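Local coordinates for protein beta-hexosaminidase Amuc_2018 (Akkermansia muciniphila, PDB 6JEB) that hydrolyses terminal non-reducing N-acetyl-beta-D-hexosamine units from N-glycans, chitobiose and related beta-linked saccharides, at residues T1-I6 and W434-R439; F204-K209 and E262-C267; Q305-G310 and T320-R325. One frame throughout, in Å; residues are numbered along the deposited sequence. Where two conformers were deposited one is given.

Contact 1: residues T1-I6 and W434-R439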
loop_
_atom_site.group_PDB
_atom_site.type_symbol
_atom_site.label_atom_id
_atom_site.label_comp_id
_atom_site.label_asym_id
_atom_site.label_seq_id
_atom_site.Cartn_x
_atom_site.Cartn_y
_atom_site.Cartn_z
ATOM N N THR A 1 22.622 -10.827 -25.865
ATOM C CA THR A 1 23.832 -10.053 -25.601
ATOM C C THR A 1 23.713 -9.276 -24.282
ATOM O O THR A 1 22.810 -9.537 -23.490
ATOM C CB THR A 1 24.162 -9.104 -26.776
ATOM O OG1 THR A 1 25.395 -8.422 -26.517
ATOM C CG2 THR A 1 23.043 -8.090 -26.983
ATOM N N ALA A 2 24.624 -8.330 -24.052
ATOM C CA ALA A 2 24.703 -7.654 -22.763
ATOM C C ALA A 2 23.532 -6.695 -22.573
ATOM O O ALA A 2 23.205 -5.910 -23.467
ATOM C CB ALA A 2 26.022 -6.895 -22.653
ATOM N N GLN A 3 22.917 -6.746 -21.391
ATOM C CA GLN A 3 21.719 -5.981 -21.086
ATOM C C GLN A 3 21.858 -5.376 -19.697
ATOM O O GLN A 3 22.745 -5.741 -18.922
ATOM C CB GLN A 3 20.477 -6.882 -21.074
ATOM C CG GLN A 3 20.159 -7.556 -22.392
ATOM C CD GLN A 3 18.957 -8.477 -22.280
ATOM O OE1 GLN A 3 17.826 -8.075 -22.552
ATOM N NE2 GLN A 3 19.198 -9.716 -21.869
ATOM N N TYR A 4 20.958 -4.448 -19.381
ATOM C CA TYR A 4 20.795 -3.957 -18.022
ATOM C C TYR A 4 19.808 -4.842 -17.268
ATOM O O TYR A 4 19.003 -5.568 -17.860
ATOM C CB TYR A 4 20.246 -2.530 -18.028
ATOM C CG TYR A 4 21.117 -1.509 -18.725
ATOM C CD1 TYR A 4 22.508 -1.569 -18.642
ATOM C CD2 TYR A 4 20.548 -0.471 -19.456
ATOM C CE1 TYR A 4 23.299 -0.626 -19.268
ATOM C CE2 TYR A 4 21.333 0.474 -20.087
ATOM C CZ TYR A 4 22.707 0.393 -19.992
ATOM O OH TYR A 4 23.487 1.334 -20.629
ATOM N N SER A 5 19.874 -4.763 -15.941
ATOM C CA SER A 5 18.930 -5.472 -15.091
ATOM C C SER A 5 18.195 -4.497 -14.186
ATOM O O SER A 5 18.297 -4.576 -12.958
ATOM C CB SER A 5 19.645 -6.542 -14.268
ATOM O OG SER A 5 20.105 -7.566 -15.127
ATOM N N ILE A 6 17.448 -3.580 -14.787
ATOM C CA ILE A 6 16.718 -2.552 -14.061
ATOM C C ILE A 6 15.290 -3.032 -13.860
ATOM O O ILE A 6 14.607 -3.400 -14.828
ATOM C CB ILE A 6 16.730 -1.224 -14.838
ATOM C CG1 ILE A 6 18.164 -0.731 -15.071
ATOM C CG2 ILE A 6 15.873 -0.178 -14.119
ATOM C CD1 ILE A 6 18.278 0.195 -16.269
ATOM N N TRP A 434 7.732 -12.099 -18.781
ATOM C CA TRP A 434 8.152 -12.911 -17.646
ATOM C C TRP A 434 9.611 -13.330 -17.787
ATOM O O TRP A 434 10.379 -13.268 -16.818
ATOM C CB TRP A 434 7.236 -14.125 -17.509
ATOM C CG TRP A 434 7.751 -15.157 -16.554
ATOM C CD1 TRP A 434 8.135 -16.435 -16.858
ATOM C CD2 TRP A 434 7.964 -14.999 -15.141
ATOM N NE1 TRP A 434 8.560 -17.079 -15.727
ATOM C CE2 TRP A 434 8.464 -16.226 -14.658
ATOM C CE3 TRP A 434 7.772 -13.947 -14.239
ATOM C CZ2 TRP A 434 8.779 -16.430 -13.312
ATOM C CZ3 TRP A 434 8.082 -14.155 -12.895
ATOM C CH2 TRP A 434 8.580 -15.386 -12.450
ATOM N N GLU A 435 10.019 -13.727 -18.996
ATOM C CA GLU A 435 11.393 -14.173 -19.201
ATOM C C GLU A 435 12.390 -13.077 -18.844
ATOM O O GLU A 435 13.378 -13.327 -18.144
ATOM C CB GLU A 435 11.590 -14.649 -20.639
ATOM C CG GLU A 435 10.886 -15.962 -20.946
ATOM C CD GLU A 435 11.317 -17.079 -20.018
ATOM O OE1 GLU A 435 12.536 -17.209 -19.772
ATOM O OE2 GLU A 435 10.438 -17.819 -19.523
ATOM N N ASN A 436 12.147 -11.852 -19.312
ATOM C CA ASN A 436 13.073 -10.770 -19.000
ATOM C C ASN A 436 13.047 -10.434 -17.515
ATOM O O ASN A 436 14.100 -10.216 -16.903
ATOM C CB ASN A 436 12.760 -9.529 -19.835
ATOM C CG ASN A 436 13.856 -8.488 -19.745
ATOM O OD1 ASN A 436 15.017 -8.777 -20.048
ATOM N ND2 ASN A 436 13.500 -7.272 -19.331
ATOM N N PHE A 437 11.855 -10.380 -16.922
ATOM C CA PHE A 437 11.758 -10.070 -15.501
ATOM C C PHE A 437 12.499 -11.106 -14.667
ATOM O O PHE A 437 13.259 -10.759 -13.755
ATOM C CB PHE A 437 10.291 -9.986 -15.075
ATOM C CG PHE A 437 10.107 -9.804 -13.594
ATOM C CD1 PHE A 437 10.229 -8.543 -13.015
ATOM C CD2 PHE A 437 9.837 -10.893 -12.778
ATOM C CE1 PHE A 437 10.065 -8.370 -11.643
ATOM C CE2 PHE A 437 9.676 -10.736 -11.413
ATOM C CZ PHE A 437 9.793 -9.472 -10.838
ATOM N N ARG A 438 12.280 -12.390 -14.970
ATOM C CA ARG A 438 12.932 -13.464 -14.223
ATOM C C ARG A 438 14.451 -13.371 -14.333
ATOM O O ARG A 438 15.167 -13.587 -13.346
ATOM C CB ARG A 438 12.429 -14.818 -14.732
ATOM C CG ARG A 438 12.897 -16.013 -13.932
ATOM C CD ARG A 438 12.555 -17.300 -14.658
ATOM N NE ARG A 438 13.433 -17.515 -15.805
ATOM C CZ ARG A 438 13.043 -18.045 -16.959
ATOM N NH1 ARG A 438 11.778 -18.402 -17.136
ATOM N NH2 ARG A 438 13.914 -18.202 -17.948
ATOM N N ARG A 439 14.959 -13.040 -15.524
ATOM C CA ARG A 439 16.396 -12.853 -15.699
ATOM C C ARG A 439 16.916 -11.760 -14.773
ATOM O O ARG A 439 17.901 -11.955 -14.049
ATOM C CB ARG A 439 16.692 -12.484 -17.154
ATOM C CG ARG A 439 18.137 -12.043 -17.393
ATOM C CD ARG A 439 18.350 -11.461 -18.792
ATOM N NE ARG A 439 17.654 -10.191 -19.003
ATOM C CZ ARG A 439 18.121 -9.007 -18.618
ATOM N NH1 ARG A 439 19.277 -8.921 -17.973
ATOM N NH2 ARG A 439 17.421 -7.905 -18.865
HETATM O O HOH W 1 16.102 -11.276 -21.563
#
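Arg439, near the start of helix 434-452, fixes the loop at the chain's N-terminus by meeting Gln3, Tyr4 and Ser5 just before the first strand of the mixed sheet. The edge of the guanidinium faces a backbone carbonyl: Arg439 NH2 donates to Tyr4 O at 3.0 Å, with that oxygen only 2° out of the guanidinium plane, and NH1 adds a weak bond to the same atom. Within the helix, NE and NH2 also grip one oxygen, Asn436 OD1, with Arg439 NH2 lying 2.8 Å from it. The bend at chi3 (67°) swings NE to the side of that oxygen. Gln3 lies over a face of the guanidinium instead, its NE2 3.3 Å from Arg439 NE. Both are donors, so this is contact without a hydrogen bond; the amide, tilted 30° to the guanidinium, turns NE2 to a water through a weak bond, and the water donates to Asn436 OD1. Ser5 OG, 3.3 Å from Arg439 NH1, has a hydrogen bond to Asp443. An alanine in place of Arg439 would probably leave Tyr4 O without its donors on the helix and the Gln3 amide without the flat group it rests on. Arginine suits the place because its several N-H groups spread in one plane, so that a single cation can serve a loop carbonyl and a helix amide together, Asn436 OD1 alone receiving two of them.

Contact 2: residues F204-K209 and E262-C267. With ZN (zinc ion), chain B.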
loop_
_atom_site.group_PDB
_atom_site.type_symbol
_atom_site.label_atom_id
_atom_site.label_comp_id
_atom_site.label_asym_id
_atom_site.label_seq_id
_atom_site.Cartn_x
_atom_site.Cartn_y
_atom_site.Cartn_z
ATOM N N PHE A 204 -18.853 4.502 21.503
ATOM C CA PHE A 204 -18.946 4.919 20.106
ATOM C C PHE A 204 -19.797 3.978 19.260
ATOM O O PHE A 204 -19.980 4.247 18.068
ATOM C CB PHE A 204 -17.558 4.995 19.452
ATOM C CG PHE A 204 -16.637 6.046 20.028
ATOM C CD1 PHE A 204 -17.076 6.988 20.952
ATOM C CD2 PHE A 204 -15.308 6.091 19.613
ATOM C CE1 PHE A 204 -16.187 7.958 21.466
ATOM C CE2 PHE A 204 -14.415 7.045 20.112
ATOM C CZ PHE A 204 -14.854 7.980 21.043
ATOM N N PHE A 205 -20.324 2.898 19.833
ATOM C CA PHE A 205 -20.917 1.811 19.069
ATOM C C PHE A 205 -22.398 1.655 19.394
ATOM O O PHE A 205 -22.866 2.052 20.464
ATOM C CB PHE A 205 -20.144 0.506 19.313
ATOM C CG PHE A 205 -18.743 0.561 18.777
ATOM C CD1 PHE A 205 -17.751 1.255 19.464
ATOM C CD2 PHE A 205 -18.438 -0.009 17.554
ATOM C CE1 PHE A 205 -16.465 1.360 18.938
ATOM C CE2 PHE A 205 -17.157 0.076 17.025
ATOM C CZ PHE A 205 -16.163 0.758 17.716
ATOM N N CYS A 206 -23.133 1.063 18.444
ATOM C CA CYS A 206 -24.575 0.887 18.610
ATOM C C CYS A 206 -24.899 0.056 19.845
ATOM O O CYS A 206 -25.881 0.330 20.552
ATOM C CB CYS A 206 -25.165 0.206 17.374
ATOM S SG CYS A 206 -24.867 1.058 15.808
ATOM N N PHE A 207 -24.099 -0.977 20.106
ATOM C CA PHE A 207 -24.326 -1.909 21.209
ATOM C C PHE A 207 -23.055 -1.948 22.049
ATOM O O PHE A 207 -22.216 -2.849 21.898
ATOM C CB PHE A 207 -24.749 -3.285 20.691
ATOM C CG PHE A 207 -26.077 -3.269 19.982
ATOM C CD1 PHE A 207 -27.261 -3.383 20.704
ATOM C CD2 PHE A 207 -26.149 -3.105 18.606
ATOM C CE1 PHE A 207 -28.488 -3.345 20.070
ATOM C CE2 PHE A 207 -27.378 -3.074 17.956
ATOM C CZ PHE A 207 -28.549 -3.198 18.693
ATOM N N PRO A 208 -22.884 -0.981 22.948
ATOM C CA PRO A 208 -21.646 -0.914 23.735
ATOM C C PRO A 208 -21.465 -2.148 24.608
ATOM O O PRO A 208 -22.389 -2.596 25.299
ATOM C CB PRO A 208 -21.827 0.358 24.576
ATOM C CG PRO A 208 -22.825 1.170 23.817
ATOM C CD PRO A 208 -23.770 0.164 23.210
ATOM N N LYS A 209 -20.254 -2.695 24.567
ATOM C CA LYS A 209 -19.885 -3.885 25.326
ATOM C C LYS A 209 -18.640 -3.524 26.124
ATOM O O LYS A 209 -17.512 -3.642 25.627
ATOM C CB LYS A 209 -19.657 -5.072 24.395
ATOM C CG LYS A 209 -20.911 -5.472 23.610
ATOM C CD LYS A 209 -20.563 -6.410 22.451
ATOM C CE LYS A 209 -21.744 -6.644 21.537
ATOM N NZ LYS A 209 -22.079 -5.417 20.778
ATOM N N GLU A 262 -25.625 -5.626 9.982
ATOM C CA GLU A 262 -26.587 -6.227 10.904
ATOM C C GLU A 262 -26.830 -5.362 12.140
ATOM O O GLU A 262 -27.979 -5.160 12.552
ATOM C CB GLU A 262 -26.086 -7.612 11.314
ATOM C CG GLU A 262 -26.889 -8.262 12.417
ATOM C CD GLU A 262 -26.251 -9.542 12.918
ATOM O OE1 GLU A 262 -25.453 -10.144 12.169
ATOM O OE2 GLU A 262 -26.542 -9.941 14.065
ATOM N N LEU A 263 -25.759 -4.854 12.760
ATOM C CA LEU A 263 -25.951 -4.106 14.002
ATOM C C LEU A 263 -26.537 -2.719 13.758
ATOM O O LEU A 263 -27.284 -2.217 14.607
ATOM C CB LEU A 263 -24.661 -4.047 14.828
ATOM C CG LEU A 263 -24.160 -5.404 15.336
ATOM C CD1 LEU A 263 -23.005 -5.234 16.329
ATOM C CD2 LEU A 263 -25.294 -6.211 15.963
ATOM N N TRP A 264 -26.210 -2.081 12.625
ATOM C CA TRP A 264 -26.910 -0.854 12.249
ATOM C C TRP A 264 -28.400 -1.111 12.063
ATOM O O TRP A 264 -29.237 -0.297 12.478
ATOM C CB TRP A 264 -26.331 -0.278 10.959
ATOM C CG TRP A 264 -25.093 0.546 11.133
ATOM C CD1 TRP A 264 -24.411 0.796 12.302
ATOM C CD2 TRP A 264 -24.400 1.263 10.105
ATOM N NE1 TRP A 264 -23.328 1.607 12.049
ATOM C CE2 TRP A 264 -23.301 1.909 10.710
ATOM C CE3 TRP A 264 -24.602 1.419 8.726
ATOM C CZ2 TRP A 264 -22.407 2.702 9.986
ATOM C CZ3 TRP A 264 -23.715 2.203 8.007
ATOM C CH2 TRP A 264 -22.626 2.833 8.636
ATOM N N GLU A 265 -28.752 -2.229 11.420
ATOM C CA GLU A 265 -30.164 -2.541 11.220
ATOM C C GLU A 265 -30.893 -2.648 12.552
ATOM O O GLU A 265 -32.023 -2.164 12.686
ATOM C CB GLU A 265 -30.326 -3.837 10.419
ATOM C CG GLU A 265 -31.752 -4.073 9.907
ATOM C CD GLU A 265 -32.696 -4.586 10.983
ATOM O OE1 GLU A 265 -32.243 -5.358 11.854
ATOM O OE2 GLU A 265 -33.888 -4.207 10.963
ATOM N N LYS A 266 -30.250 -3.262 13.553
ATOM C CA LYS A 266 -30.880 -3.518 14.844
ATOM C C LYS A 266 -30.791 -2.349 15.809
ATOM O O LYS A 266 -31.587 -2.286 16.754
ATOM C CB LYS A 266 -30.223 -4.728 15.517
ATOM C CG LYS A 266 -30.508 -6.040 14.829
ATOM C CD LYS A 266 -29.790 -7.188 15.503
ATOM C CE LYS A 266 -30.098 -8.498 14.785
ATOM N NZ LYS A 266 -29.375 -9.653 15.385
ATOM N N CYS A 267 -29.849 -1.436 15.599
ATOM C CA CYS A 267 -29.599 -0.362 16.553
ATOM C C CYS A 267 -30.844 0.501 16.749
ATOM O O CYS A 267 -31.416 0.990 15.765
ATOM C CB CYS A 267 -28.453 0.508 16.045
ATOM S SG CYS A 267 -28.179 2.000 17.037
HETATM ZN ZN ZN B . -26.388 2.841 15.789
#
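Cys206 SG stands anti to its own carbonyl carbon (chi1 -57°), whereas Cys267 SG stands anti to its backbone N (chi1 173°), and these two torsions bring both sulfurs onto one zinc ion. The site is a four-cysteine zinc centre, completed by Cys226 and by Cys270, which forms a CxxC pair with Cys267. Cys206 SG and Cys267 SG each lie 2.3 Å from the zinc ion, and the side chains are pressed close beside it, with Cys206 CB 3.5 Å from Cys267 SG. Cysteine suits both places, since a short side chain ending in a soft sulfur ligand lets the loop and the helix end approach closely. Cys267 is the residue that leaves helix 262-266 and also occupies the N-cap of helix 268-277; its SG caps a backbone N of that second helix, which would probably temper the negative charge of the thiolate. Cys206 SG has an aromatic neighbour as well: it lies at the rim of Trp264, 3.5 Å from CD1 and 77° off the normal of the five-membered ring. The indole NE1 is bonded to Val225 O, which would probably restrain the ring in this attitude. Beyond the metal, Phe207 brings the rim of its ring up to the helix end, CD2 4.2 Å from Leu263 CD2 and CZ 3.9 Å from Lys266 CB, an apolar flank for the site. At the ring's edge, close to its plane, Phe207 CE2 comes within 3.5 Å of Leu263 O.

Contact 3: residues Q305-G310 and T320-R325. With ACM (acetamide), chain C.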
loop_
_atom_site.group_PDB
_atom_site.type_symbol
_atom_site.label_atom_id
_atom_site.label_comp_id
_atom_site.label_asym_id
_atom_site.label_seq_id
_atom_site.Cartn_x
_atom_site.Cartn_y
_atom_site.Cartn_z
ATOM N N GLN A 305 -10.361 7.954 0.520
ATOM C CA GLN A 305 -10.324 6.763 -0.321
ATOM C C GLN A 305 -10.995 5.621 0.431
ATOM O O GLN A 305 -11.190 5.696 1.645
ATOM C CB GLN A 305 -8.897 6.350 -0.699
ATOM C CG GLN A 305 -8.062 7.451 -1.308
ATOM C CD GLN A 305 -6.679 6.960 -1.677
ATOM O OE1 GLN A 305 -6.080 6.170 -0.942
ATOM N NE2 GLN A 305 -6.162 7.420 -2.812
ATOM N N PHE A 306 -11.336 4.552 -0.298
ATOM C CA PHE A 306 -12.090 3.442 0.277
ATOM C C PHE A 306 -11.657 2.131 -0.358
ATOM O O PHE A 306 -11.284 2.094 -1.533
ATOM C CB PHE A 306 -13.595 3.583 0.004
ATOM C CG PHE A 306 -14.154 4.934 0.344
ATOM C CD1 PHE A 306 -14.101 5.974 -0.579
ATOM C CD2 PHE A 306 -14.758 5.162 1.575
ATOM C CE1 PHE A 306 -14.621 7.222 -0.273
ATOM C CE2 PHE A 306 -15.277 6.410 1.882
ATOM C CZ PHE A 306 -15.211 7.437 0.954
ATOM N N TRP A 307 -11.755 1.041 0.413
ATOM C CA TRP A 307 -11.772 -0.294 -0.182
ATOM C C TRP A 307 -13.095 -0.467 -0.917
ATOM O O TRP A 307 -14.164 -0.294 -0.321
ATOM C CB TRP A 307 -11.637 -1.378 0.893
ATOM C CG TRP A 307 -10.367 -1.316 1.698
ATOM C CD1 TRP A 307 -10.251 -0.987 3.021
ATOM C CD2 TRP A 307 -9.033 -1.589 1.234
ATOM N NE1 TRP A 307 -8.930 -1.031 3.411
ATOM C CE2 TRP A 307 -8.162 -1.399 2.332
ATOM C CE3 TRP A 307 -8.494 -1.988 0.005
ATOM C CZ2 TRP A 307 -6.785 -1.587 2.235
ATOM C CZ3 TRP A 307 -7.120 -2.175 -0.093
ATOM C CH2 TRP A 307 -6.282 -1.974 1.018
ATOM N N TYR A 308 -13.038 -0.796 -2.206
ATOM C CA TYR A 308 -14.264 -0.982 -2.974
ATOM C C TYR A 308 -14.980 -2.250 -2.524
ATOM O O TYR A 308 -14.384 -3.330 -2.495
ATOM C CB TYR A 308 -13.928 -1.095 -4.459
ATOM C CG TYR A 308 -15.151 -1.157 -5.339
ATOM C CD1 TYR A 308 -16.095 -0.139 -5.319
ATOM C CD2 TYR A 308 -15.361 -2.230 -6.196
ATOM C CE1 TYR A 308 -17.223 -0.183 -6.138
ATOM C CE2 TYR A 308 -16.490 -2.289 -7.016
ATOM C CZ TYR A 308 -17.415 -1.261 -6.979
ATOM O OH TYR A 308 -18.533 -1.296 -7.785
ATOM N N GLU A 309 -16.264 -2.125 -2.180
ATOM C CA GLU A 309 -17.030 -3.255 -1.660
ATOM C C GLU A 309 -18.132 -3.723 -2.608
ATOM O O GLU A 309 -19.039 -4.448 -2.189
ATOM C CB GLU A 309 -17.562 -2.972 -0.250
ATOM C CG GLU A 309 -16.461 -3.015 0.815
ATOM C CD GLU A 309 -15.902 -4.415 1.023
ATOM O OE1 GLU A 309 -16.358 -5.116 1.944
ATOM O OE2 GLU A 309 -15.006 -4.829 0.260
ATOM N N GLY A 310 -18.062 -3.338 -3.881
ATOM C CA GLY A 310 -18.939 -3.892 -4.887
ATOM C C GLY A 310 -20.248 -3.163 -5.100
ATOM O O GLY A 310 -21.035 -3.584 -5.958
ATOM N N THR A 320 -11.824 7.965 -5.035
ATOM C CA THR A 320 -10.991 6.832 -5.424
ATOM C C THR A 320 -11.295 5.626 -4.543
ATOM O O THR A 320 -11.371 5.745 -3.310
ATOM C CB THR A 320 -9.503 7.193 -5.325
ATOM O OG1 THR A 320 -9.192 8.177 -6.316
ATOM C CG2 THR A 320 -8.625 5.968 -5.557
ATOM N N VAL A 321 -11.453 4.464 -5.182
ATOM C CA VAL A 321 -11.680 3.202 -4.493
ATOM C C VAL A 321 -10.634 2.191 -4.944
ATOM O O VAL A 321 -10.071 2.297 -6.039
ATOM C CB VAL A 321 -13.111 2.666 -4.723
ATOM C CG1 VAL A 321 -14.156 3.682 -4.241
ATOM C CG2 VAL A 321 -13.332 2.305 -6.188
ATOM N N TYR A 322 -10.368 1.206 -4.083
ATOM C CA TYR A 322 -9.399 0.147 -4.348
ATOM C C TYR A 322 -10.151 -1.146 -4.638
ATOM O O TYR A 322 -10.858 -1.663 -3.764
ATOM C CB TYR A 322 -8.506 -0.095 -3.131
ATOM C CG TYR A 322 -7.543 1.006 -2.759
ATOM C CD1 TYR A 322 -7.989 2.220 -2.244
ATOM C CD2 TYR A 322 -6.174 0.808 -2.863
ATOM C CE1 TYR A 322 -7.088 3.212 -1.876
ATOM C CE2 TYR A 322 -5.274 1.791 -2.489
ATOM C CZ TYR A 322 -5.733 2.984 -1.992
ATOM O OH TYR A 322 -4.819 3.942 -1.623
ATOM N N ALA A 323 -9.972 -1.686 -5.842
ATOM C CA ALA A 323 -10.544 -2.985 -6.176
ATOM C C ALA A 323 -9.680 -4.080 -5.569
ATOM O O ALA A 323 -8.465 -4.106 -5.776
ATOM C CB ALA A 323 -10.607 -3.155 -7.695
ATOM N N TRP A 324 -10.297 -4.972 -4.805
ATOM C CA TRP A 324 -9.535 -6.021 -4.133
ATOM C C TRP A 324 -10.196 -7.390 -4.136
ATOM O O TRP A 324 -9.476 -8.394 -4.137
ATOM C CB TRP A 324 -9.229 -5.623 -2.682
ATOM C CG TRP A 324 -10.425 -5.582 -1.759
ATOM C CD1 TRP A 324 -11.307 -4.548 -1.596
ATOM C CD2 TRP A 324 -10.839 -6.609 -0.844
ATOM N NE1 TRP A 324 -12.246 -4.875 -0.643
ATOM C CE2 TRP A 324 -11.981 -6.133 -0.168
ATOM C CE3 TRP A 324 -10.361 -7.890 -0.542
ATOM C CZ2 TRP A 324 -12.643 -6.887 0.804
ATOM C CZ3 TRP A 324 -11.017 -8.635 0.421
ATOM C CH2 TRP A 324 -12.148 -8.132 1.081
ATOM N N ARG A 325 -11.520 -7.481 -4.147
ATOM C CA ARG A 325 -12.166 -8.766 -3.951
ATOM C C ARG A 325 -11.906 -9.707 -5.115
ATOM O O ARG A 325 -11.908 -9.301 -6.282
ATOM C CB ARG A 325 -13.659 -8.572 -3.730
ATOM C CG ARG A 325 -13.928 -7.998 -2.355
ATOM C CD ARG A 325 -15.375 -8.023 -2.001
ATOM N NE ARG A 325 -15.615 -7.600 -0.619
ATOM C CZ ARG A 325 -15.738 -8.434 0.412
ATOM N NH1 ARG A 325 -15.643 -9.745 0.230
ATOM N NH2 ARG A 325 -15.981 -7.960 1.625
HETATM C C1 ACM C . -9.508 -6.167 2.861
HETATM O O ACM C . -8.907 -7.072 2.376
HETATM N N ACM C . -10.218 -6.400 4.079
HETATM C C2 ACM C . -9.572 -4.777 2.253
HETATM O O HOH W 2 -13.244 -4.990 -4.358
#
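Trp307, Tyr322 and Trp324 form an aromatic cluster beside the bound acetamide. Trp307 turns an edge toward the face of Trp324 in a T-shaped pair, the planes 75° apart, while its CE3 touches Tyr322 CB at 3.7 Å. The acetamide methyl C2 sits over the centre of the Trp307 ring, 3.4 Å from CD2, and also over a face of Trp324, whose opposite face carries Arg325 CG. Chi1 of Trp324 (69°) puts CG in the crowded position between backbone N and carbonyl carbon, starting the indole toward segment 305-310. Broad indoles suit a pocket for a methyl group, consistent with recognition of the substrate's N-acetyl group. Asp257 and Tyr352 bind the acetamide by hydrogen bonds. Beneath the cluster, strands 303-307 and 320-323 are parallel neighbours in the (beta/alpha)8 barrel, paired by backbone hydrogen bonds such as Tyr322 N to Phe306 O. On the face of the sheet that bears Trp307, Tyr322 OH donates to Gln305 OE1 at 2.6 Å, from above the amide plane. Past the strand ends, one water donates to Tyr308 O and accepts from Trp324 N, bridging the two loops. Outermost, Arg325 grips Glu309 side-on in a salt bridge: NH2 reaches OE1 at 2.9 Å, nearly straight at 176°, and NE reaches OE2 at 3.0 Å. Glu309 OE2 also takes a weak bond from Trp324 NE1, and OE1 accepts from the backbone N of Glu258, an active-site residue.

How the contacts relate
Contact 1 joins the N-terminus to a helix late in the chain, and both other contacts fall inside the loop it closes; contact 2 is complete before contact 3 begins. It links the loop leading into the mixed sheet to helix 434-452, and its centre lies about 55 Å from that of contact 2, on the opposite side of the chain's centre, and about 34 Å from that of contact 3. Contacts 2 and 3 belong to the catalytic domain, their centres about 24 Å and nearest atoms about 11 Å apart. Contact 3 joins adjacent barrel strands at the acetamide pocket; the zinc of contact 2 lies away from it, more consistent with a structural metal than a catalytic one.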